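PDB 1WDC: scallop myosin from Argopecten irradians, which drives muscle contraction, its calcium-binding regulatory light chain making Mg-ATPase activity dependent on calcium in molluscan muscle. Local coordinates for residues 104-107 with 108-111. Sequence-based numbering, arbitrary orientation.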
ATOM      1  N   LEU B 104       2.817 -12.286   7.672  1.00 18.43           N
ATOM      2  CA  LEU B 104       1.734 -11.316   7.773  1.00 20.08           C
ATOM      3  C   LEU B 104       0.509 -12.077   8.259  1.00 20.29           C
ATOM      4  O   LEU B 104       0.351 -13.244   7.961  1.00 23.09           O
ATOM      5  CB  LEU B 104       1.445 -10.692   6.403  1.00 23.27           C
ATOM      6  CG  LEU B 104       2.431  -9.643   5.866  1.00 26.18           C
ATOM      7  CD1 LEU B 104       1.968  -9.104   4.535  1.00 27.07           C
ATOM      8  CD2 LEU B 104       2.545  -8.494   6.848  1.00 25.82           C
ATOM      9  N   ASN B 105      -0.304 -11.452   9.095  1.00 19.35           N
ATOM     10  CA  ASN B 105      -1.496 -12.093   9.591  1.00 20.42           C
ATOM     11  C   ASN B 105      -2.333 -12.387   8.369  1.00 21.44           C
ATOM     12  O   ASN B 105      -2.422 -11.548   7.502  1.00 24.10           O
ATOM     13  CB  ASN B 105      -2.249 -11.120  10.475  1.00 28.25           C
ATOM     14  CG  ASN B 105      -1.662 -11.002  11.893  1.00 35.18           C
ATOM     15  OD1 ASN B 105      -0.662 -11.644  12.248  1.00 38.49           O
ATOM     16  ND2 ASN B 105      -2.317 -10.196  12.718  1.00 39.23           N
ATOM     17  N   ILE B 106      -3.038 -13.500   8.346  1.00 18.98           N
ATOM     18  CA  ILE B 106      -3.784 -13.841   7.154  1.00 24.63           C
ATOM     19  C   ILE B 106      -4.837 -12.792   6.790  1.00 26.05           C
ATOM     20  O   ILE B 106      -4.954 -12.412   5.615  1.00 27.38           O
ATOM     21  CB  ILE B 106      -4.460 -15.254   7.269  1.00 26.97           C
ATOM     22  CG1 ILE B 106      -5.034 -15.697   5.893  1.00 22.73           C
ATOM     23  CG2 ILE B 106      -5.549 -15.221   8.330  1.00 26.95           C
ATOM     24  CD1 ILE B 106      -4.062 -15.604   4.692  1.00 14.94           C
ATOM     25  N   GLU B 107      -5.435 -12.170   7.809  1.00 26.07           N
ATOM     26  CA  GLU B 107      -6.566 -11.260   7.594  1.00 24.21           C
ATOM     27  C   GLU B 107      -6.092  -9.927   7.041  1.00 21.80           C
ATOM     28  O   GLU B 107      -6.799  -9.259   6.304  1.00 20.73           O
ATOM     29  CB  GLU B 107      -7.342 -11.009   8.898  1.00 27.40           C
ATOM     30  CG  GLU B 107      -7.051 -11.971  10.025  1.00 33.62           C
ATOM     31  CD  GLU B 107      -5.828 -11.569  10.815  1.00 36.76           C
ATOM     32  OE1 GLU B 107      -5.838 -10.468  11.434  1.00 44.94           O
ATOM     33  OE2 GLU B 107      -4.857 -12.350  10.806  1.00 36.09           O
ATOM     34  N   TYR B 108      -4.889  -9.537   7.442  1.00 23.04           N
ATOM     35  CA  TYR B 108      -4.283  -8.303   6.975  1.00 23.55           C
ATOM     36  C   TYR B 108      -3.929  -8.368   5.460  1.00 22.67           C
ATOM     37  O   TYR B 108      -4.422  -7.555   4.683  1.00 21.77           O
ATOM     38  CB  TYR B 108      -3.049  -8.027   7.825  1.00 19.07           C
ATOM     39  CG  TYR B 108      -2.394  -6.712   7.521  1.00 23.30           C
ATOM     40  CD1 TYR B 108      -3.153  -5.578   7.165  1.00 24.68           C
ATOM     41  CD2 TYR B 108      -1.014  -6.576   7.626  1.00 24.60           C
ATOM     42  CE1 TYR B 108      -2.529  -4.342   6.911  1.00 26.81           C
ATOM     43  CE2 TYR B 108      -0.390  -5.348   7.402  1.00 26.19           C
ATOM     44  CZ  TYR B 108      -1.141  -4.246   7.039  1.00 25.54           C
ATOM     45  OH  TYR B 108      -0.461  -3.083   6.750  1.00 35.34           O
ATOM     46  N   ILE B 109      -3.212  -9.414   5.029  1.00 22.86           N
ATOM     47  CA  ILE B 109      -2.873  -9.531   3.611  1.00 24.88           C
ATOM     48  C   ILE B 109      -4.099  -9.712   2.675  1.00 25.05           C
ATOM     49  O   ILE B 109      -4.173  -9.033   1.673  1.00 25.21           O
ATOM     50  CB  ILE B 109      -1.775 -10.622   3.334  1.00 25.03           C
ATOM     51  CG1 ILE B 109      -1.297 -10.499   1.887  1.00 24.12           C
ATOM     52  CG2 ILE B 109      -2.302 -12.048   3.562  1.00 23.93           C
ATOM     53  CD1 ILE B 109      -0.655  -9.175   1.565  1.00 17.50           C
ATOM     54  N   LYS B 110      -5.149 -10.412   3.106  1.00 24.13           N
ATOM     55  CA  LYS B 110      -6.382 -10.480   2.302  1.00 24.62           C
ATOM     56  C   LYS B 110      -6.997  -9.101   2.143  1.00 25.38           C
ATOM     57  O   LYS B 110      -7.510  -8.744   1.079  1.00 20.96           O
ATOM     58  CB  LYS B 110      -7.424 -11.411   2.944  1.00 24.57           C
ATOM     59  CG  LYS B 110      -6.939 -12.819   3.044  1.00 27.59           C
ATOM     60  CD  LYS B 110      -8.054 -13.813   3.133  1.00 29.23           C
ATOM     61  CE  LYS B 110      -7.544 -15.164   2.626  1.00 28.65           C
ATOM     62  NZ  LYS B 110      -8.435 -16.316   3.003  1.00 37.62           N
ATOM     63  N   ASP B 111      -6.962  -8.339   3.233  1.00 27.45           N
ATOM     64  CA  ASP B 111      -7.605  -7.032   3.278  1.00 25.52           C
ATOM     65  C   ASP B 111      -6.879  -6.038   2.383  1.00 19.54           C
ATOM     66  O   ASP B 111      -7.499  -5.291   1.636  1.00 20.74           O
ATOM     67  CB  ASP B 111      -7.604  -6.562   4.719  1.00 32.06           C
ATOM     68  CG  ASP B 111      -8.205  -5.191   4.897  1.00 33.52           C
ATOM     69  OD1 ASP B 111      -9.334  -4.980   4.407  1.00 32.47           O
ATOM     70  OD2 ASP B 111      -7.561  -4.362   5.608  1.00 42.30           O
TER
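Leu104 reaches forward from the short strand 104-105 over the first turn of helix 106-115, and its two methyl branches divide between Tyr108 and Ile109. CD2 of Leu104 lies 4.1 Å from CD2 of Tyr108, meeting the ring obliquely, while CD1 of Leu104 meets CD1 of Ile109 at 4.0 Å, the two side chains crossing at about a right angle. A chi1 near 180° (-175°) in Tyr108 puts the CD2 side of its ring beside that leucine methyl. Phe96 touches both Leu104 and Tyr108 from a neighbouring loop.

A second apolar group, centred on Ile106, shares Ile109 with the first. Ile106 CD1 stands 4.1 Å from CG2 of Ile109 and packs equally closely against the CE methylene of Lys110, so the aliphatic part of the lysine serves as a hydrophobic surface. Phe129 of helix 122-131 touches both isoleucines and takes a cation-pi contact from Lys110; Phe139 also packs on the two isoleucines.

The helix begins with backbone bonds from Asn105, at the N-cap, whose carbonyl O is offered weakly to two amides, Tyr108 N at 3.2 Å and Ile109 N at 3.4 Å; the latter approach is nearly straight. Regular i to i+4 bonding follows, from Lys110 N to Ile106 O at 3.2 Å and from Asp111 N to Glu107 O at the same length, the second more bent at the hydrogen (143°).

Within the second EF-hand the short loop strand runs into the exiting helix 106-115, and its antiparallel pairing with strand 138-139 is consistent with the small sheet joining paired EF-hand loops, here away from the magnesium site. Weakly shared backbone bonding thus starts the helix, while Leu104 and Ile109 are buried, flanked by Ile106, Tyr108 and Lys110.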